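Local coordinates for protein AvrRpt2 (Erwinia amylovora, PDB 6HQZ) that probably cleaves host plant proteins as a papain-like C70-family cysteine protease, delivered as a type III effector by the fire blight pathogen, at residues Met18-Tyr22 with Ser34-Leu40. Sequence-based numbering, arbitrary orientation.
Sequences MGCWY and SGPRLGL
Met18 meets Pro36 and Leu40 where the start of helix 19-27 faces the loop that leads into helix 40-45. The methionine chain bends at both chi2 and chi3, bringing CE between Pro36 and Leu40. Its methyl CE lies 3.8 Å from Leu40 CD2 and 4.1 Å from Pro36 CD. SD rests near Gly39 CA. The other branch of Leu40 serves a different residue: CD1 touches Cys20 SG at 3.6 Å.

Pro36 places CD over one face of the Trp21 indole. This CH-pi contact is 3.9 Å from CD to the centroid of the Trp21 six-membered ring, only 17° off the ring normal. Trp21 NE1 also donates a hydrogen bond of 3.3 Å to Ser34 O. The bond is bent (N-H...O 135°), and the donor sits above the carbonyl plane. Tyr22 OH comes close to the backbone at Ser34 and Gly35.

Pro36 also touches Gln54 and Leu61, so it is held between Trp21 of helix 19-27 and helix 49-65 of the papain-like domain. Trp21 and Leu40 reach Met106 of strand 104-113, in the sheet. The one cross-segment hydrogen bond is long and bent, so it probably adds only modestly to a join that is mainly apolar.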
loop_
_atom_site.group_PDB
_atom_site.type_symbol
_atom_site.label_atom_id
_atom_site.label_comp_id
_atom_site.label_asym_id
_atom_site.label_seq_id
_atom_site.Cartn_x
_atom_site.Cartn_y
_atom_site.Cartn_z
ATOM N N MET A 18 -21.825 21.733 -7.926
ATOM C CA MET A 18 -20.831 20.985 -7.169
ATOM C C MET A 18 -20.819 19.517 -7.639
ATOM O O MET A 18 -20.660 18.574 -6.867
ATOM C CB MET A 18 -21.146 21.075 -5.684
ATOM C CG MET A 18 -20.913 22.470 -5.128
ATOM S SD MET A 18 -19.132 22.627 -5.006
ATOM C CE MET A 18 -18.790 21.199 -3.876
ATOM N N GLY A 19 -21.023 19.362 -8.928
ATOM C CA GLY A 19 -21.135 18.048 -9.538
ATOM C C GLY A 19 -19.917 17.185 -9.285
ATOM O O GLY A 19 -20.097 15.969 -9.161
ATOM N N CYS A 20 -18.707 17.767 -9.163
ATOM C CA CYS A 20 -17.487 16.982 -8.947
ATOM C C CYS A 20 -17.502 16.348 -7.556
ATOM O O CYS A 20 -17.056 15.203 -7.404
ATOM C CB CYS A 20 -16.198 17.752 -9.245
ATOM S SG CYS A 20 -16.078 19.262 -8.309
ATOM N N TRP A 21 -18.084 17.028 -6.571
ATOM C CA TRP A 21 -18.237 16.402 -5.235
ATOM C C TRP A 21 -19.087 15.096 -5.287
ATOM O O TRP A 21 -18.724 14.040 -4.683
ATOM C CB TRP A 21 -18.805 17.406 -4.228
ATOM C CG TRP A 21 -19.394 16.755 -2.948
ATOM C CD1 TRP A 21 -20.677 16.353 -2.736
ATOM C CD2 TRP A 21 -18.670 16.432 -1.769
ATOM N NE1 TRP A 21 -20.796 15.796 -1.473
ATOM C CE2 TRP A 21 -19.583 15.863 -0.850
ATOM C CE3 TRP A 21 -17.363 16.642 -1.373
ATOM C CZ2 TRP A 21 -19.204 15.434 0.411
ATOM C CZ3 TRP A 21 -16.981 16.215 -0.110
ATOM C CH2 TRP A 21 -17.892 15.625 0.760
ATOM N N TYR A 22 -20.215 15.181 -5.968
ATOM C CA TYR A 22 -21.138 14.038 -5.964
ATOM C C TYR A 22 -20.522 12.914 -6.758
ATOM O O TYR A 22 -20.609 11.738 -6.332
ATOM C CB TYR A 22 -22.525 14.396 -6.470
ATOM C CG TYR A 22 -23.167 15.439 -5.588
ATOM C CD1 TYR A 22 -23.723 15.076 -4.355
ATOM C CD2 TYR A 22 -23.208 16.790 -5.950
ATOM C CE1 TYR A 22 -24.322 16.010 -3.519
ATOM C CE2 TYR A 22 -23.806 17.741 -5.118
ATOM C CZ TYR A 22 -24.370 17.328 -3.914
ATOM O OH TYR A 22 -24.938 18.220 -3.079
ATOM N N SER A 34 -25.969 15.494 0.107
ATOM C CA SER A 34 -25.636 16.907 0.298
ATOM C C SER A 34 -24.127 17.107 0.380
ATOM O O SER A 34 -23.359 16.175 0.553
ATOM C CB SER A 34 -26.324 17.462 1.547
ATOM O OG SER A 34 -25.804 16.870 2.720
ATOM N N GLY A 35 -23.694 18.345 0.239
ATOM C CA GLY A 35 -22.281 18.613 0.096
ATOM C C GLY A 35 -21.971 19.935 0.717
ATOM O O GLY A 35 -22.849 20.593 1.274
ATOM N N PRO A 36 -20.724 20.348 0.613
ATOM C CA PRO A 36 -20.340 21.628 1.156
ATOM C C PRO A 36 -21.246 22.731 0.621
ATOM O O PRO A 36 -21.650 22.726 -0.561
ATOM C CB PRO A 36 -18.916 21.777 0.679
ATOM C CG PRO A 36 -18.449 20.340 0.531
ATOM C CD PRO A 36 -19.620 19.711 -0.114
ATOM N N ARG A 37 -21.574 23.634 1.517
ATOM C CA ARG A 37 -22.620 24.603 1.291
ATOM C C ARG A 37 -22.071 25.699 0.370
ATOM O O ARG A 37 -22.787 26.278 -0.457
ATOM C CB ARG A 37 -23.062 25.162 2.646
ATOM C CG ARG A 37 -24.407 25.875 2.641
ATOM C CD ARG A 37 -24.593 26.797 3.845
ATOM N NE ARG A 37 -25.300 28.038 3.464
ATOM C CZ ARG A 37 -24.732 29.146 2.956
ATOM N NH1 ARG A 37 -23.413 29.233 2.747
ATOM N NH2 ARG A 37 -25.495 30.192 2.648
ATOM N N LEU A 38 -20.782 25.992 0.523
ATOM C CA LEU A 38 -20.135 26.939 -0.365
ATOM C C LEU A 38 -19.337 26.092 -1.400
ATOM O O LEU A 38 -19.232 24.842 -1.316
ATOM C CB LEU A 38 -19.279 27.980 0.416
ATOM C CG LEU A 38 -19.905 29.008 1.398
ATOM C CD1 LEU A 38 -18.801 29.795 2.113
ATOM C CD2 LEU A 38 -20.911 29.995 0.778
ATOM N N GLY A 39 -18.794 26.787 -2.374
ATOM C CA GLY A 39 -18.092 26.168 -3.461
ATOM C C GLY A 39 -16.735 25.615 -3.120
ATOM O O GLY A 39 -16.277 25.576 -1.953
ATOM N N LEU A 40 -16.092 25.200 -4.189
ATOM C CA LEU A 40 -14.781 24.631 -4.131
ATOM C C LEU A 40 -13.669 25.569 -3.613
ATOM O O LEU A 40 -12.839 25.125 -2.768
ATOM C CB LEU A 40 -14.420 24.109 -5.505
ATOM C CG LEU A 40 -15.203 22.891 -5.951
ATOM C CD1 LEU A 40 -14.565 22.327 -7.216
ATOM C CD2 LEU A 40 -15.219 21.805 -4.896
#